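Side-chain contacts in fatty acid-binding protein TM_1468 (Thermotoga maritima, PDB 1VPV), which binds long-chain fatty acids such as palmitate and may take part in lipid transport or fatty acid metabolism: residues Arg65-Gly70 / His248-Ala253; Ile173-Asn178 / Lys222-Ala227; Glu257-Leu262 / Val269-Ser274. One frame throughout, in Å; residues are numbered along the deposited sequence.

Contact 1 (Arg65-Gly70 / His248-Ala253)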
# COMPACT_ATOMS: atom_id res chain seq x y z
N ARG A 65 1.47 -18.15 -10.91
CA ARG A 65 0.79 -17.96 -12.18
C ARG A 65 1.25 -16.72 -12.95
O ARG A 65 1.39 -16.80 -14.15
CB ARG A 65 -0.73 -17.97 -12.02
CG ARG A 65 -1.31 -19.41 -11.75
CD ARG A 65 -2.84 -19.46 -11.49
NE ARG A 65 -3.18 -18.66 -10.32
CZ ARG A 65 -3.81 -17.48 -10.36
NH1 ARG A 65 -4.16 -16.91 -11.51
NH2 ARG A 65 -4.06 -16.83 -9.23
N ILE A 66 1.57 -15.61 -12.30
CA ILE A 66 2.03 -14.44 -13.03
C ILE A 66 3.49 -14.57 -13.49
O ILE A 66 3.81 -14.13 -14.58
CB ILE A 66 1.76 -13.08 -12.31
CG1 ILE A 66 2.00 -11.91 -13.27
CG2 ILE A 66 2.63 -12.89 -11.08
CD1 ILE A 66 1.31 -10.63 -12.84
N ARG A 67 4.37 -15.19 -12.72
CA ARG A 67 5.72 -15.50 -13.22
C ARG A 67 5.68 -16.38 -14.49
O ARG A 67 6.51 -16.24 -15.37
CB ARG A 67 6.54 -16.21 -12.12
CG ARG A 67 6.96 -15.28 -10.97
CD ARG A 67 7.98 -15.94 -10.03
NE ARG A 67 8.49 -14.99 -9.04
CZ ARG A 67 9.52 -14.16 -9.22
NH1 ARG A 67 10.15 -14.11 -10.37
NH2 ARG A 67 9.89 -13.33 -8.25
N GLU A 68 4.71 -17.28 -14.54
CA GLU A 68 4.54 -18.24 -15.64
C GLU A 68 3.79 -17.75 -16.87
O GLU A 68 4.02 -18.22 -17.94
CB GLU A 68 3.69 -19.41 -15.15
CG GLU A 68 4.39 -20.69 -14.97
CD GLU A 68 3.51 -21.66 -14.22
OE1 GLU A 68 2.26 -21.56 -14.35
OE2 GLU A 68 4.08 -22.50 -13.49
N ALA A 69 2.82 -16.86 -16.66
CA ALA A 69 1.82 -16.47 -17.65
C ALA A 69 2.39 -16.01 -18.95
O ALA A 69 3.45 -15.40 -18.98
CB ALA A 69 0.95 -15.35 -17.09
N GLY A 70 1.62 -16.27 -20.02
CA GLY A 70 1.87 -15.67 -21.33
C GLY A 70 1.58 -14.17 -21.44
O GLY A 70 1.99 -13.56 -22.41
N HIS A 248 7.24 -6.64 -0.84
CA HIS A 248 7.89 -7.35 -1.91
C HIS A 248 6.86 -8.12 -2.73
O HIS A 248 5.87 -8.60 -2.20
CB HIS A 248 8.92 -8.31 -1.30
CG HIS A 248 8.31 -9.49 -0.62
ND1 HIS A 248 8.18 -10.72 -1.23
CD2 HIS A 248 7.77 -9.63 0.62
CE1 HIS A 248 7.59 -11.57 -0.40
NE2 HIS A 248 7.33 -10.92 0.73
N ALA A 249 7.13 -8.23 -4.02
CA ALA A 249 6.38 -9.10 -4.90
C ALA A 249 7.22 -10.34 -5.13
O ALA A 249 8.03 -10.41 -6.05
CB ALA A 249 6.10 -8.39 -6.24
N ASP A 250 7.02 -11.31 -4.24
CA ASP A 250 7.72 -12.59 -4.25
C ASP A 250 9.21 -12.42 -4.31
O ASP A 250 9.87 -13.00 -5.17
CB ASP A 250 7.24 -13.40 -5.42
CG ASP A 250 7.58 -14.90 -5.30
OD1 ASP A 250 7.74 -15.45 -4.18
OD2 ASP A 250 7.65 -15.51 -6.37
N ASN A 251 9.74 -11.59 -3.41
CA ASN A 251 11.20 -11.35 -3.30
C ASN A 251 11.63 -11.04 -1.87
O ASN A 251 12.08 -9.93 -1.53
CB ASN A 251 11.60 -10.21 -4.22
CG ASN A 251 13.11 -10.13 -4.42
OD1 ASN A 251 13.89 -10.80 -3.72
ND2 ASN A 251 13.52 -9.35 -5.39
N GLU A 252 11.53 -12.07 -1.05
CA GLU A 252 11.79 -11.94 0.38
C GLU A 252 13.21 -11.59 0.68
O GLU A 252 13.47 -10.70 1.48
CB GLU A 252 11.40 -13.21 1.10
CG GLU A 252 9.91 -13.50 0.98
N ALA A 253 14.14 -12.29 0.04
CA ALA A 253 15.55 -11.96 0.27
C ALA A 253 15.78 -10.46 -0.05
O ALA A 253 16.50 -9.77 0.67
CB ALA A 253 16.48 -12.88 -0.55
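Arg67 and Asp250 carry nearly all of this contact, through one salt bridge and one further hydrogen bond. In the salt bridge, Arg67 NE donates to Asp250 OD2 over 2.8 Å, with an N-H...O angle of 156°. The oxygen is met on its anti side, somewhat out of the carboxylate plane, yet close to the plane of the guanidinium; the two planes stand 63° apart. The hydrogen bond to the backbone runs from Arg67 NH2 to Asp250 O, 3.1 Å long and more bent. Arg67 thus grips Asp250 side-on, one nitrogen on the carboxylate and the next on the main chain, which is likely to restrict rotation of the guanidinium. Its aliphatic chain, extended from CG to NE, reaches out from the helix, while Asp250 CG stands anti to the backbone N (chi1 -163°) and turns the carboxylate to meet it.

Polar bonds also shape the loop behind Asp250. Asn251 N donates to His248 ND1 at 2.8 Å, and Asn251 OD1 accepts from Gly254 N as the N-cap of helix 252-263. The arrangement is a partly exposed salt bridge, backed by a bond to the main chain, between the C-terminal turn of helix 56-68 and the strand-to-helix loop of a beta-alpha-beta unit in the DegV fold.

Contact 2 (Ile173-Asn178 / Lys222-Ala227). With PLM (palmitic acid), chain D.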
# COMPACT_ATOMS: atom_id res chain seq x y z
N ILE A 173 8.30 4.07 -1.16
CA ILE A 173 9.57 4.12 -1.89
C ILE A 173 9.93 2.67 -2.31
O ILE A 173 9.92 1.76 -1.48
CB ILE A 173 10.68 4.73 -1.00
CG1 ILE A 173 10.28 6.16 -0.58
CG2 ILE A 173 12.03 4.73 -1.71
CD1 ILE A 173 11.21 6.82 0.42
N PHE A 174 10.22 2.45 -3.59
CA PHE A 174 10.39 1.07 -4.09
C PHE A 174 11.19 1.02 -5.38
O PHE A 174 11.41 2.06 -6.03
CB PHE A 174 9.02 0.36 -4.27
CG PHE A 174 8.15 0.94 -5.37
CD1 PHE A 174 7.51 2.18 -5.22
CD2 PHE A 174 7.95 0.24 -6.56
CE1 PHE A 174 6.66 2.72 -6.24
CE2 PHE A 174 7.13 0.73 -7.56
CZ PHE A 174 6.48 2.00 -7.41
N TYR A 175 11.65 -0.18 -5.73
CA TYR A 175 12.31 -0.40 -7.03
C TYR A 175 11.78 -1.61 -7.71
O TYR A 175 11.43 -2.61 -7.05
CB TYR A 175 13.82 -0.48 -6.92
CG TYR A 175 14.44 -1.72 -6.25
CD1 TYR A 175 14.48 -2.96 -6.90
CD2 TYR A 175 15.06 -1.63 -5.02
CE1 TYR A 175 15.04 -4.06 -6.32
CE2 TYR A 175 15.65 -2.75 -4.42
CZ TYR A 175 15.65 -3.94 -5.09
OH TYR A 175 16.24 -5.02 -4.52
N VAL A 176 11.71 -1.52 -9.04
CA VAL A 176 11.33 -2.62 -9.90
C VAL A 176 12.53 -2.97 -10.77
O VAL A 176 13.45 -2.17 -10.92
CB VAL A 176 10.11 -2.22 -10.79
CG1 VAL A 176 8.90 -1.90 -9.92
CG2 VAL A 176 10.46 -1.06 -11.70
N SER A 177 12.52 -4.16 -11.34
CA SER A 177 13.59 -4.56 -12.24
C SER A 177 13.16 -4.53 -13.71
O SER A 177 14.02 -4.52 -14.61
CB SER A 177 14.10 -5.95 -11.87
OG SER A 177 13.05 -6.89 -12.06
N ASN A 178 11.87 -4.46 -13.97
CA ASN A 178 11.38 -4.45 -15.34
C ASN A 178 10.25 -3.44 -15.49
O ASN A 178 9.05 -3.73 -15.19
CB ASN A 178 10.95 -5.87 -15.77
CG ASN A 178 10.33 -5.87 -17.13
OD1 ASN A 178 10.14 -4.81 -17.72
ND2 ASN A 178 10.00 -7.03 -17.64
N LYS A 222 22.16 -3.74 -4.74
CA LYS A 222 22.88 -2.96 -3.73
C LYS A 222 22.75 -1.45 -3.96
O LYS A 222 22.44 -0.70 -3.02
CB LYS A 222 24.32 -3.38 -3.65
CG LYS A 222 25.13 -2.62 -2.61
CD LYS A 222 26.12 -3.57 -1.87
CE LYS A 222 27.20 -2.80 -1.08
NZ LYS A 222 27.95 -1.86 -1.97
N LYS A 223 22.94 -1.00 -5.21
CA LYS A 223 22.76 0.40 -5.58
C LYS A 223 21.30 0.83 -5.47
O LYS A 223 21.00 1.95 -5.04
CB LYS A 223 23.31 0.70 -6.98
CG LYS A 223 24.86 0.75 -7.07
CD LYS A 223 25.46 1.81 -6.14
CE LYS A 223 26.83 2.41 -6.62
NZ LYS A 223 27.72 1.49 -7.41
N ALA A 224 20.39 -0.07 -5.82
CA ALA A 224 18.95 0.21 -5.75
C ALA A 224 18.54 0.47 -4.31
O ALA A 224 17.86 1.45 -4.03
CB ALA A 224 18.17 -0.96 -6.31
N ILE A 225 18.99 -0.41 -3.42
CA ILE A 225 18.76 -0.29 -1.98
C ILE A 225 19.27 1.07 -1.49
O ILE A 225 18.51 1.79 -0.83
CB ILE A 225 19.48 -1.45 -1.19
CG1 ILE A 225 18.68 -2.75 -1.29
CG2 ILE A 225 19.74 -1.10 0.27
CD1 ILE A 225 19.55 -4.00 -0.95
N GLU A 226 20.52 1.41 -1.83
CA GLU A 226 21.09 2.72 -1.46
C GLU A 226 20.23 3.87 -1.97
O GLU A 226 19.94 4.82 -1.25
CB GLU A 226 22.50 2.90 -2.00
CG GLU A 226 23.62 2.12 -1.30
CD GLU A 226 24.95 2.05 -2.13
OE1 GLU A 226 25.30 3.03 -2.84
OE2 GLU A 226 25.65 1.00 -2.07
N ALA A 227 19.81 3.78 -3.23
CA ALA A 227 18.98 4.83 -3.82
C ALA A 227 17.67 5.06 -3.04
O ALA A 227 17.22 6.20 -2.93
CB ALA A 227 18.66 4.50 -5.26
C1 PLM D . -7.24 -0.11 -10.11
O1 PLM D . -8.13 0.73 -9.80
O2 PLM D . -7.34 -0.84 -11.15
C2 PLM D . -6.04 -0.25 -9.19
C3 PLM D . -4.83 0.46 -9.75
C4 PLM D . -3.61 0.19 -8.88
C5 PLM D . -2.39 0.85 -9.51
C6 PLM D . -1.14 0.62 -8.71
C7 PLM D . 0.07 1.33 -9.29
C8 PLM D . 1.37 0.76 -8.72
C9 PLM D . 1.61 1.23 -7.30
CA PLM D . 2.85 0.61 -6.69
CB PLM D . 3.14 1.22 -5.33
CC PLM D . 4.20 0.40 -4.60
CD PLM D . 4.66 1.07 -3.29
CE PLM D . 5.54 0.15 -2.45
CF PLM D . 6.14 0.86 -1.25
CG PLM D . 5.19 0.90 -0.05
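The backbone hydrogen bond from Ala227 N to Lys223 O, 2.8 Å long, closes the helical turn that sets Ala224 against Tyr175. Across the contact itself the meeting is apolar. Ala224 CB lies over one face of the Tyr175 ring, 3.7 Å from its centroid and 22° off the normal, a CH-pi contact shifted toward the CD2 side of the rim. The closest pair is Tyr175 CD2 and Ala224 CB, at 3.4 Å. Farther along the ring, Tyr175 CE2 reaches Ile225 CG1 more loosely, at 4.4 Å. The ring can lie against the helix because Tyr175 CG sits between the backbone N and the carbonyl carbon (chi1 71°), and the small methyl of Ala224 lets helix and strand approach closely.

Phe174, next on the strand, points to the other side of the sheet and lays its ring along the bound palmitate. Palmitate CC is 3.7 Å above the Phe174 ring plane, over its centre, while Phe174 CD1 touches palmitate CD at 3.6 Å. With an alanine here, the distal part of the acyl chain would probably lose this flat wall and face a gap beside Leu205 and Leu212. The acid's polar end is held far away by Thr75 and Ser108. Strand 170-176 therefore works with both faces: one is covered by helix 220-232 in an alpha/beta layer, and the other lines the hydrophobic fatty acid pocket of this DegV protein.

Contact 3 (Glu257-Leu262 / Val269-Ser274)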
# COMPACT_ATOMS: atom_id res chain seq x y z
N GLU A 257 17.21 -7.52 2.73
CA GLU A 257 18.44 -6.72 2.58
C GLU A 257 18.18 -5.22 2.74
O GLU A 257 18.99 -4.49 3.33
CB GLU A 257 19.07 -6.97 1.21
CG GLU A 257 19.72 -8.32 1.02
N LEU A 258 17.05 -4.78 2.18
CA LEU A 258 16.64 -3.38 2.23
C LEU A 258 16.44 -2.92 3.65
O LEU A 258 16.96 -1.85 4.03
CB LEU A 258 15.36 -3.16 1.44
CG LEU A 258 14.69 -1.79 1.52
CD1 LEU A 258 15.64 -0.70 1.10
CD2 LEU A 258 13.44 -1.78 0.66
N LEU A 259 15.71 -3.73 4.43
CA LEU A 259 15.45 -3.47 5.86
C LEU A 259 16.71 -3.50 6.73
O LEU A 259 16.90 -2.64 7.56
CB LEU A 259 14.39 -4.44 6.44
CG LEU A 259 12.97 -4.31 5.83
CD1 LEU A 259 12.10 -5.47 6.28
CD2 LEU A 259 12.30 -2.97 6.14
N ASN A 260 17.55 -4.51 6.56
CA ASN A 260 18.86 -4.50 7.15
C ASN A 260 19.64 -3.22 6.86
O ASN A 260 20.24 -2.65 7.75
CB ASN A 260 19.64 -5.74 6.67
CG ASN A 260 19.25 -7.01 7.44
OD1 ASN A 260 18.46 -6.95 8.37
ND2 ASN A 260 19.80 -8.15 7.05
N THR A 261 19.65 -2.78 5.61
CA THR A 261 20.40 -1.59 5.31
C THR A 261 19.76 -0.40 5.94
O THR A 261 20.47 0.48 6.39
CB THR A 261 20.53 -1.37 3.84
OG1 THR A 261 21.17 -2.51 3.28
CG2 THR A 261 21.38 -0.09 3.56
N LEU A 262 18.43 -0.38 6.02
CA LEU A 262 17.72 0.72 6.63
C LEU A 262 18.18 0.92 8.07
O LEU A 262 18.38 2.06 8.50
CB LEU A 262 16.21 0.51 6.57
CG LEU A 262 15.35 1.71 7.02
CD1 LEU A 262 15.68 3.00 6.31
CD2 LEU A 262 13.89 1.40 6.84
N VAL A 269 11.86 1.47 15.20
CA VAL A 269 11.19 0.95 16.39
C VAL A 269 10.21 -0.21 16.11
O VAL A 269 9.88 -0.94 17.01
CB VAL A 269 10.55 2.08 17.28
CG1 VAL A 269 11.63 3.05 17.76
CG2 VAL A 269 9.48 2.84 16.57
N ASP A 270 9.77 -0.41 14.87
CA ASP A 270 8.95 -1.57 14.56
C ASP A 270 9.06 -1.85 13.09
O ASP A 270 9.15 -0.92 12.28
CB ASP A 270 7.46 -1.33 14.92
CG ASP A 270 6.61 -2.62 14.89
OD1 ASP A 270 6.50 -3.27 15.94
OD2 ASP A 270 6.02 -2.99 13.85
N GLU A 271 9.06 -3.13 12.73
CA GLU A 271 9.04 -3.51 11.35
C GLU A 271 8.31 -4.81 11.13
O GLU A 271 8.30 -5.68 11.98
CB GLU A 271 10.46 -3.62 10.80
CG GLU A 271 11.29 -4.68 11.42
CD GLU A 271 12.39 -5.21 10.48
OE1 GLU A 271 12.53 -4.69 9.35
OE2 GLU A 271 13.14 -6.13 10.89
N ILE A 272 7.71 -4.93 9.96
CA ILE A 272 7.10 -6.18 9.57
C ILE A 272 7.19 -6.26 8.04
O ILE A 272 7.33 -5.24 7.38
CB ILE A 272 5.65 -6.26 10.09
CG1 ILE A 272 5.04 -7.59 9.76
CG2 ILE A 272 4.78 -5.11 9.51
CD1 ILE A 272 3.82 -7.90 10.58
N ILE A 273 7.17 -7.47 7.50
CA ILE A 273 7.23 -7.69 6.07
C ILE A 273 5.83 -8.08 5.58
O ILE A 273 5.16 -8.88 6.21
CB ILE A 273 8.27 -8.80 5.74
CG1 ILE A 273 9.69 -8.23 5.93
CG2 ILE A 273 8.13 -9.29 4.30
CD1 ILE A 273 10.77 -9.28 5.93
N SER A 274 5.42 -7.52 4.45
CA SER A 274 4.15 -7.85 3.82
C SER A 274 4.28 -8.11 2.31
O SER A 274 4.73 -7.24 1.55
CB SER A 274 3.17 -6.70 4.02
OG SER A 274 1.88 -7.05 3.57
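Leu259 bridges Glu271 and Ile273 across the second half of a beta-alpha-beta unit, in which helix 252-263 connects the neighbouring parallel strands 241-248 and 267-275. Its branch CD1 does most of the touching. Leu259 CD1 packs on Ile273 CG1 at 3.7 Å, with Ile273 CD1 slightly farther away. The same methyl comes within 3.2 Å of Glu271 OE1, and that oxygen also lies 3.5 Å from Leu259 CB. The carboxylate oxygen thus rests against the whole leucine side chain in van der Waals contact.

Several features place these groups. Leu259 CG is anti to its carbonyl carbon (chi1 -64°), which carries the isobutyl group toward the strand, where it also meets Val244 of the adjoining strand. Glu271 heads for the helix, while Ile273 leaves the strand to one side and only its outer atoms, CG1 and CD1, come round to Leu259; Ile272 between them points away, to Pro26 and Ser28. The glutamate chain runs extended beyond CG to reach the helix, and its other oxygen, OE2, forms a salt bridge with Arg263 near the helix end. That pairing is likely to hold the carboxylate in position and offset its charge beside the leucine.

On the side of the helix that adjoins helix 220-232, Glu257 O accepts two bonds: Thr261 N and Thr261 OG1 both donate to it at 2.9 Å, arriving from opposite faces of the carbonyl plane.

Overall arrangement
Contact 2 is the buried one, an aromatic ring against a helix methyl, while contacts 1 and 3 are partly exposed. Contact 1 is essentially ionic and polar; contact 3 mixes apolar packing with a carboxylate. Helix 252-263 is common to contacts 1 and 3, entering the first at its N-terminal loop and the second by its middle; they meet where His248 CD2 packs on Ile273 CG2 (3.7 Å). Contacts 2 and 3 each seat a helix on the same mixed sheet, and those helices adjoin through Ile225, whose CG2 lies 3.6 Å from Thr261 OG1. Contact 1 instead ties the loop after strand 241-248 to helix 56-68, and contact 2 falls within the chain loop it closes.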